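Local coordinates for L-ribulose 3-epimerase (Methylomonas sp. DH-1, PDB 7CJ7), which epimerises ketoses at the C3 position with the help of manganese, acting most strongly on L-ribulose and also on D-ribulose, D-allulose and D-fructose, at residues 200-213 with 233-246. Numbering follows the deposited sequence.
Sequences VLAAGDRLGYVHIG and ALKQIDYRGPITFE. With MN (manganese (II) ion), chain D; SOL (L-sorbose), chain C.
His211 and Glu246 meet at a manganese ion, to which the histidine gives ND1 (2.2 Å) and the glutamate OE2 (2.1 Å). Glu246 reaches it with CG anti to the backbone N (chi1 -175°) and the chain extended beyond, while its other oxygen, OE1, lies 2.8 Å from O3 of L-sorbose. The sugar itself binds the metal through O2 and O3, and Glu152 and Asp185 complete the site.

Parallel pairing sets up this meeting: strands 207-212 and 242-245 run 22° apart, and Thr244 both donates its N to Val210 O and accepts Ile212 N on its own O, before Glu246 N closes on Ile212 O in a nearly straight bond (169°). His211 and Thr244, paired in register, point the same way, with CD2 of the imidazole 3.5 Å from Thr244 CB. On that same face Pro242 CB sits over the Tyr209 ring in a CH-pi contact. The hydroxyls of Tyr209 and Thr244 both bond to Glu41, that of Thr244 also to Tyr39, and Glu41 is a second-shell partner of His211 NE2 as well.

The other face is apolar. Ile212 CG1 presses tightly on Ile243 CG2 (3.4 Å), and Val210 CG2 lies over the Tyr239 ring. That ring turns its edge to Leu207 O and gives its hydroxyl to Pro242 O at 2.7 Å. Farther out, Leu207 and Leu234 cross at about a right angle, CD2 to CD2, and Val200 CG1 fits among Ala233, Leu234 and Ile237, joining the two helix ends.

Helix 227-236 ends in a Schellman motif with Asp238 at C-prime, and the chain then enters the last strand. This is the last beta-alpha-beta unit of a TIM barrel, with metal and substrate held at the C-terminal ends of its parallel strands.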
ATOM      1  N   VAL A 200      17.271   5.472   7.588  1.00 13.03           N
ATOM      2  CA  VAL A 200      17.964   6.782   7.447  1.00 12.63           C
ATOM      3  C   VAL A 200      19.330   6.668   8.129  1.00 12.21           C
ATOM      4  O   VAL A 200      20.319   7.056   7.525  1.00 10.62           O
ATOM      5  CB  VAL A 200      17.142   7.934   8.048  1.00 13.74           C
ATOM      6  CG1 VAL A 200      17.952   9.220   8.123  1.00 13.05           C
ATOM      7  CG2 VAL A 200      15.851   8.154   7.281  1.00 14.27           C
ATOM      8  N   LEU A 201      19.372   6.173   9.366  1.00 13.07           N
ATOM      9  CA  LEU A 201      20.638   6.029  10.127  1.00 14.06           C
ATOM     10  C   LEU A 201      21.577   5.069   9.384  1.00 13.27           C
ATOM     11  O   LEU A 201      22.777   5.365   9.320  1.00 13.08           O
ATOM     12  CB  LEU A 201      20.323   5.540  11.544  1.00 15.90           C
ATOM     13  CG  LEU A 201      19.417   6.458  12.367  1.00 19.98           C
ATOM     14  CD1 LEU A 201      19.202   5.910  13.769  1.00 22.83           C
ATOM     15  CD2 LEU A 201      19.982   7.865  12.438  1.00 20.87           C
ATOM     16  N   ALA A 202      21.053   3.981   8.812  1.00 11.92           N
ATOM     17  CA  ALA A 202      21.868   2.981   8.093  1.00 13.00           C
ATOM     18  C   ALA A 202      22.457   3.621   6.833  1.00 12.36           C
ATOM     19  O   ALA A 202      23.637   3.350   6.528  1.00 14.00           O
ATOM     20  CB  ALA A 202      21.048   1.762   7.767  1.00 13.48           C
ATOM     21  N   ALA A 203      21.681   4.453   6.134  1.00 11.81           N
ATOM     22  CA  ALA A 203      22.058   5.049   4.829  1.00 11.03           C
ATOM     23  C   ALA A 203      23.173   6.083   5.021  1.00 12.17           C
ATOM     24  O   ALA A 203      24.152   6.062   4.256  1.00 12.62           O
ATOM     25  CB  ALA A 203      20.845   5.655   4.169  1.00 10.81           C
ATOM     26  N   GLY A 204      23.049   6.942   6.032  1.00 12.47           N
ATOM     27  CA  GLY A 204      23.982   8.062   6.233  1.00 13.09           C
ATOM     28  C   GLY A 204      24.207   8.797   4.921  1.00 13.16           C
ATOM     29  O   GLY A 204      23.213   9.205   4.281  1.00 12.94           O
ATOM     30  N   ASP A 205      25.464   8.919   4.497  1.00 13.85           N
ATOM     31  CA  ASP A 205      25.848   9.681   3.283  1.00 16.32           C
ATOM     32  C   ASP A 205      25.249   9.057   2.018  1.00 13.62           C
ATOM     33  O   ASP A 205      25.268   9.727   0.992  1.00 15.79           O
ATOM     34  CB  ASP A 205      27.368   9.776   3.160  1.00 20.23           C
ATOM     35  CG  ASP A 205      27.997  10.693   4.187  1.00 25.00           C
ATOM     36  OD1 ASP A 205      27.238  11.301   4.972  1.00 30.48           O
ATOM     37  OD2 ASP A 205      29.242  10.779   4.205  1.00 35.97           O
ATOM     38  N   ARG A 206      24.734   7.828   2.063  1.00 12.14           N
ATOM     39  CA  ARG A 206      24.206   7.163   0.845  1.00 12.86           C
ATOM     40  C   ARG A 206      22.753   7.594   0.599  1.00 11.09           C
ATOM     41  O   ARG A 206      22.228   7.261  -0.478  1.00 11.20           O
ATOM     42  CB  ARG A 206      24.361   5.648   0.967  1.00 15.07           C
ATOM     43  CG  ARG A 206      25.795   5.232   1.264  1.00 19.71           C
ATOM     44  CD  ARG A 206      25.854   3.914   2.011  1.00 26.64           C
ATOM     45  NE  ARG A 206      25.605   2.818   1.097  1.00 29.82           N
ATOM     46  CZ  ARG A 206      25.424   1.549   1.451  1.00 32.75           C
ATOM     47  NH1 ARG A 206      25.459   1.183   2.723  1.00 31.96           N
ATOM     48  NH2 ARG A 206      25.209   0.649   0.514  1.00 29.43           N
ATOM     49  N   LEU A 207      22.129   8.301   1.547  1.00  9.85           N
ATOM     50  CA  LEU A 207      20.788   8.900   1.333  1.00  9.23           C
ATOM     51  C   LEU A 207      20.971  10.164   0.494  1.00  9.25           C
ATOM     52  O   LEU A 207      21.591  11.136   0.983  1.00 10.52           O
ATOM     53  CB  LEU A 207      20.099   9.218   2.663  1.00  9.69           C
ATOM     54  CG  LEU A 207      18.690   9.803   2.525  1.00  9.42           C
ATOM     55  CD1 LEU A 207      17.759   8.841   1.801  1.00  9.86           C
ATOM     56  CD2 LEU A 207      18.103  10.171   3.884  1.00 10.11           C
ATOM     57  N   GLY A 208      20.489  10.131  -0.741  1.00  8.84           N
ATOM     58  CA  GLY A 208      20.727  11.222  -1.706  1.00  9.20           C
ATOM     59  C   GLY A 208      19.478  12.017  -2.034  1.00  9.41           C
ATOM     60  O   GLY A 208      19.617  13.058  -2.703  1.00 10.03           O
ATOM     61  N   TYR A 209      18.292  11.566  -1.622  1.00  9.45           N
ATOM     62  CA  TYR A 209      17.015  12.218  -2.026  1.00  9.11           C
ATOM     63  C   TYR A 209      15.897  11.789  -1.073  1.00  8.82           C
ATOM     64  O   TYR A 209      15.875  10.634  -0.616  1.00  8.77           O
ATOM     65  CB  TYR A 209      16.678  11.863  -3.480  1.00  9.46           C
ATOM     66  CG  TYR A 209      15.916  12.911  -4.256  1.00  9.91           C
ATOM     67  CD1 TYR A 209      14.553  13.092  -4.092  1.00 10.28           C
ATOM     68  CD2 TYR A 209      16.556  13.713  -5.188  1.00  9.73           C
ATOM     69  CE1 TYR A 209      13.859  14.054  -4.811  1.00 11.17           C
ATOM     70  CE2 TYR A 209      15.878  14.675  -5.915  1.00 10.91           C
ATOM     71  CZ  TYR A 209      14.518  14.846  -5.737  1.00 11.09           C
ATOM     72  OH  TYR A 209      13.836  15.796  -6.469  1.00 11.78           O
ATOM     73  N   VAL A 210      14.976  12.711  -0.802  1.00  7.82           N
ATOM     74  CA  VAL A 210      13.870  12.508   0.163  1.00  7.85           C
ATOM     75  C   VAL A 210      12.562  13.018  -0.439  1.00  7.19           C
ATOM     76  O   VAL A 210      12.535  14.150  -0.971  1.00  6.91           O
ATOM     77  CB  VAL A 210      14.168  13.196   1.504  1.00  8.38           C
ATOM     78  CG1 VAL A 210      12.916  13.275   2.359  1.00  9.03           C
ATOM     79  CG2 VAL A 210      15.303  12.510   2.240  1.00  8.62           C
ATOM     80  N   HIS A 211      11.529  12.183  -0.369  1.00  6.64           N
ATOM     81  CA  HIS A 211      10.117  12.579  -0.572  1.00  7.33           C
ATOM     82  C   HIS A 211       9.400  12.626   0.772  1.00  7.86           C
ATOM     83  O   HIS A 211       9.498  11.653   1.564  1.00  7.22           O
ATOM     84  CB  HIS A 211       9.396  11.643  -1.531  1.00  8.05           C
ATOM     85  CG  HIS A 211       9.734  11.905  -2.955  1.00  7.88           C
ATOM     86  ND1 HIS A 211       9.205  11.151  -3.979  1.00  7.78           N
ATOM     87  CD2 HIS A 211      10.539  12.827  -3.529  1.00  8.47           C
ATOM     88  CE1 HIS A 211       9.625  11.625  -5.134  1.00  8.54           C
ATOM     89  NE2 HIS A 211      10.472  12.638  -4.887  1.00  8.65           N
ATOM     90  N   ILE A 212       8.663  13.718   0.965  1.00  8.06           N
ATOM     91  CA  ILE A 212       7.763  13.937   2.123  1.00  8.28           C
ATOM     92  C   ILE A 212       6.343  13.737   1.605  1.00  8.63           C
ATOM     93  O   ILE A 212       5.872  14.575   0.807  1.00  8.79           O
ATOM     94  CB  ILE A 212       7.972  15.326   2.744  1.00  9.40           C
ATOM     95  CG1 ILE A 212       9.426  15.554   3.160  1.00  9.49           C
ATOM     96  CG2 ILE A 212       7.002  15.552   3.893  1.00  9.73           C
ATOM     97  CD1 ILE A 212       9.966  14.511   4.112  1.00  9.93           C
ATOM     98  N   GLY A 213       5.729  12.631   2.003  1.00  9.11           N
ATOM     99  CA  GLY A 213       4.325  12.299   1.706  1.00  9.48           C
ATOM    100  C   GLY A 213       3.602  11.845   2.959  1.00  9.56           C
ATOM    101  O   GLY A 213       4.178  11.056   3.742  1.00  9.74           O
ATOM    102  N   ALA A 233      15.794  11.705  12.573  1.00 11.88           N
ATOM    103  CA  ALA A 233      16.796  10.808  11.950  1.00 11.86           C
ATOM    104  C   ALA A 233      17.585  11.584  10.888  1.00 10.35           C
ATOM    105  O   ALA A 233      18.808  11.418  10.823  1.00 10.79           O
ATOM    106  CB  ALA A 233      16.122   9.601  11.359  1.00 13.80           C
ATOM    107  N   LEU A 234      16.915  12.393  10.063  1.00 10.35           N
ATOM    108  CA  LEU A 234      17.603  13.239   9.055  1.00 10.30           C
ATOM    109  C   LEU A 234      18.613  14.144   9.768  1.00 10.27           C
ATOM    110  O   LEU A 234      19.715  14.329   9.252  1.00 10.07           O
ATOM    111  CB  LEU A 234      16.585  14.081   8.277  1.00 11.37           C
ATOM    112  CG  LEU A 234      15.747  13.360   7.221  1.00 10.57           C
ATOM    113  CD1 LEU A 234      15.007  14.382   6.378  1.00 10.94           C
ATOM    114  CD2 LEU A 234      16.588  12.462   6.329  1.00 10.67           C
ATOM    115  N   LYS A 235      18.239  14.710  10.912  1.00 10.94           N
ATOM    116  CA  LYS A 235      19.139  15.609  11.672  1.00 12.43           C
ATOM    117  C   LYS A 235      20.341  14.810  12.181  1.00 11.84           C
ATOM    118  O   LYS A 235      21.451  15.358  12.171  1.00 11.78           O
ATOM    119  CB  LYS A 235      18.389  16.276  12.821  1.00 14.29           C
ATOM    120  CG  LYS A 235      19.188  17.334  13.564  1.00 18.11           C
ATOM    121  CD  LYS A 235      18.363  18.054  14.602  1.00 21.23           C
ATOM    122  CE  LYS A 235      18.897  19.429  14.911  1.00 27.65           C
ATOM    123  NZ  LYS A 235      20.295  19.346  15.379  1.00 30.35           N
ATOM    124  N   GLN A 236      20.119  13.563  12.605  1.00 12.25           N
ATOM    125  CA  GLN A 236      21.158  12.687  13.197  1.00 13.92           C
ATOM    126  C   GLN A 236      22.218  12.352  12.142  1.00 13.47           C
ATOM    127  O   GLN A 236      23.374  12.147  12.534  1.00 15.60           O
ATOM    128  CB  GLN A 236      20.510  11.437  13.792  1.00 16.52           C
ATOM    129  CG  GLN A 236      21.501  10.491  14.461  1.00 20.14           C
ATOM    130  CD  GLN A 236      22.360  11.145  15.518  1.00 22.39           C
ATOM    131  OE1 GLN A 236      21.958  12.099  16.190  1.00 23.14           O
ATOM    132  NE2 GLN A 236      23.562  10.614  15.684  1.00 24.91           N
ATOM    133  N   ILE A 237      21.875  12.356  10.850  1.00 13.81           N
ATOM    134  CA  ILE A 237      22.871  12.130   9.760  1.00 14.70           C
ATOM    135  C   ILE A 237      23.191  13.454   9.042  1.00 16.06           C
ATOM    136  O   ILE A 237      23.876  13.408   8.010  1.00 17.60           O
ATOM    137  CB  ILE A 237      22.381  11.047   8.778  1.00 14.48           C
ATOM    138  CG1 ILE A 237      21.188  11.515   7.943  1.00 13.58           C
ATOM    139  CG2 ILE A 237      22.080   9.753   9.511  1.00 14.81           C
ATOM    140  CD1 ILE A 237      21.037  10.767   6.638  1.00 14.11           C
ATOM    141  N   ASP A 238      22.724  14.589   9.567  1.00 15.81           N
ATOM    142  CA  ASP A 238      22.883  15.938   8.953  1.00 16.59           C
ATOM    143  C   ASP A 238      22.589  15.866   7.452  1.00 13.97           C
ATOM    144  O   ASP A 238      23.437  16.301   6.640  1.00 15.07           O
ATOM    145  CB  ASP A 238      24.287  16.510   9.145  1.00 19.26           C
ATOM    146  CG  ASP A 238      24.395  17.948   8.670  1.00 23.10           C
ATOM    147  OD1 ASP A 238      23.391  18.690   8.822  1.00 25.96           O
ATOM    148  OD2 ASP A 238      25.471  18.317   8.142  1.00 28.00           O
ATOM    149  N   TYR A 239      21.427  15.347   7.082  1.00 12.08           N
ATOM    150  CA  TYR A 239      21.033  15.209   5.662  1.00 10.70           C
ATOM    151  C   TYR A 239      21.024  16.588   4.987  1.00 11.41           C
ATOM    152  O   TYR A 239      20.316  17.523   5.467  1.00 11.68           O
ATOM    153  CB  TYR A 239      19.660  14.555   5.532  1.00  9.77           C
ATOM    154  CG  TYR A 239      19.190  14.496   4.103  1.00  9.54           C
ATOM    155  CD1 TYR A 239      19.764  13.618   3.206  1.00 10.27           C
ATOM    156  CD2 TYR A 239      18.194  15.335   3.637  1.00  8.88           C
ATOM    157  CE1 TYR A 239      19.357  13.558   1.885  1.00  9.33           C
ATOM    158  CE2 TYR A 239      17.771  15.283   2.321  1.00  8.98           C
ATOM    159  CZ  TYR A 239      18.350  14.391   1.438  1.00  8.48           C
ATOM    160  OH  TYR A 239      17.945  14.336   0.135  1.00  7.62           O
ATOM    161  N   ARG A 240      21.766  16.706   3.884  1.00 10.92           N
ATOM    162  CA  ARG A 240      21.834  17.941   3.059  1.00 13.10           C
ATOM    163  C   ARG A 240      21.604  17.566   1.599  1.00 13.37           C
ATOM    164  O   ARG A 240      22.568  17.413   0.850  1.00 17.43           O
ATOM    165  CB  ARG A 240      23.172  18.660   3.251  1.00 15.61           C
ATOM    166  CG  ARG A 240      23.225  19.464   4.540  1.00 20.08           C
ATOM    167  CD  ARG A 240      24.539  20.204   4.714  1.00 24.54           C
ATOM    168  NE  ARG A 240      24.517  20.938   5.969  1.00 32.74           N
ATOM    169  CZ  ARG A 240      23.916  22.108   6.147  1.00 33.26           C
ATOM    170  NH1 ARG A 240      23.939  22.687   7.334  1.00 35.76           N
ATOM    171  NH2 ARG A 240      23.287  22.689   5.143  1.00 34.40           N
ATOM    172  N   GLY A 241      20.349  17.412   1.225  1.00 11.16           N
ATOM    173  CA  GLY A 241      19.984  17.057  -0.149  1.00 10.84           C
ATOM    174  C   GLY A 241      18.557  17.488  -0.434  1.00 10.51           C
ATOM    175  O   GLY A 241      17.904  18.092   0.407  1.00 10.90           O
ATOM    176  N   PRO A 242      18.051  17.189  -1.641  1.00 10.50           N
ATOM    177  CA  PRO A 242      16.686  17.548  -2.005  1.00  9.92           C
ATOM    178  C   PRO A 242      15.651  16.917  -1.065  1.00 10.40           C
ATOM    179  O   PRO A 242      15.780  15.763  -0.682  1.00  9.98           O
ATOM    180  CB  PRO A 242      16.544  17.030  -3.441  1.00 10.23           C
ATOM    181  CG  PRO A 242      17.961  16.965  -3.937  1.00 10.85           C
ATOM    182  CD  PRO A 242      18.789  16.564  -2.742  1.00 11.10           C
ATOM    183  N   ILE A 243      14.651  17.714  -0.705  1.00  9.79           N
ATOM    184  CA  ILE A 243      13.426  17.252   0.004  1.00 10.23           C
ATOM    185  C   ILE A 243      12.236  17.734  -0.820  1.00  9.49           C
ATOM    186  O   ILE A 243      12.055  18.965  -0.899  1.00 10.60           O
ATOM    187  CB  ILE A 243      13.392  17.808   1.439  1.00 10.85           C
ATOM    188  CG1 ILE A 243      14.641  17.396   2.224  1.00 11.44           C
ATOM    189  CG2 ILE A 243      12.101  17.387   2.127  1.00 11.97           C
ATOM    190  CD1 ILE A 243      14.726  17.999   3.617  1.00 11.39           C
ATOM    191  N   THR A 244      11.498  16.818  -1.442  1.00  9.16           N
ATOM    192  CA  THR A 244      10.330  17.129  -2.306  1.00  9.42           C
ATOM    193  C   THR A 244       9.037  16.777  -1.577  1.00  8.74           C
ATOM    194  O   THR A 244       8.908  15.633  -1.103  1.00  8.10           O
ATOM    195  CB  THR A 244      10.320  16.337  -3.618  1.00 10.23           C
ATOM    196  OG1 THR A 244      11.554  16.483  -4.311  1.00 12.06           O
ATOM    197  CG2 THR A 244       9.198  16.759  -4.536  1.00 11.35           C
ATOM    198  N   PHE A 245       8.113  17.730  -1.502  1.00  9.05           N
ATOM    199  CA  PHE A 245       6.718  17.458  -1.093  1.00  9.01           C
ATOM    200  C   PHE A 245       6.026  16.757  -2.260  1.00  9.54           C
ATOM    201  O   PHE A 245       6.037  17.265  -3.403  1.00  9.51           O
ATOM    202  CB  PHE A 245       5.994  18.741  -0.692  1.00  9.03           C
ATOM    203  CG  PHE A 245       4.508  18.545  -0.533  1.00  9.10           C
ATOM    204  CD1 PHE A 245       4.004  17.578   0.323  1.00  9.68           C
ATOM    205  CD2 PHE A 245       3.614  19.310  -1.256  1.00  9.33           C
ATOM    206  CE1 PHE A 245       2.635  17.383   0.452  1.00  9.20           C
ATOM    207  CE2 PHE A 245       2.248  19.122  -1.120  1.00  9.28           C
ATOM    208  CZ  PHE A 245       1.761  18.170  -0.261  1.00  9.37           C
ATOM    209  N   GLU A 246       5.422  15.613  -1.958  1.00 10.13           N
ATOM    210  CA  GLU A 246       4.715  14.777  -2.943  1.00 11.11           C
ATOM    211  C   GLU A 246       3.297  14.515  -2.434  1.00 11.08           C
ATOM    212  O   GLU A 246       3.130  14.139  -1.254  1.00 10.31           O
ATOM    213  CB  GLU A 246       5.484  13.483  -3.179  1.00 11.88           C
ATOM    214  CG  GLU A 246       4.876  12.625  -4.260  1.00 13.39           C
ATOM    215  CD  GLU A 246       5.831  11.559  -4.762  1.00 14.71           C
ATOM    216  OE1 GLU A 246       6.145  11.550  -5.973  1.00 18.02           O
ATOM    217  OE2 GLU A 246       6.261  10.753  -3.937  1.00 12.37           O
TER
HETATM  218 MN    MN D 302       7.893   9.396  -3.961  1.00 20.11          MN
HETATM  219  C1  SOL C 301       5.503   6.716  -6.404  1.00 18.34           C
HETATM  220  O1  SOL C 301       4.654   6.164  -5.425  1.00 15.98           O
HETATM  221  C2  SOL C 301       6.365   7.801  -5.845  1.00 16.34           C
HETATM  222  O2  SOL C 301       6.581   7.866  -4.647  1.00 14.15           O
HETATM  223  C3  SOL C 301       6.919   8.850  -6.799  1.00 18.35           C
HETATM  224  O3  SOL C 301       8.027   9.512  -6.233  1.00 13.86           O
HETATM  225  C4  SOL C 301       7.296   8.235  -8.143  1.00 21.18           C
HETATM  226  O4  SOL C 301       8.318   7.256  -7.947  1.00 28.39           O
HETATM  227  C5  SOL C 301       7.798   9.257  -9.166  1.00 24.39           C
HETATM  228  O5  SOL C 301       8.294   8.571 -10.314  1.00 31.17           O
HETATM  229  C6  SOL C 301       6.738  10.243  -9.607  1.00 26.53           C
HETATM  230  O6  SOL C 301       7.287  11.194 -10.524  1.00 23.74           O
HETATM  231  O   HOH W   1      24.882  11.637   6.145  1.00 26.62           O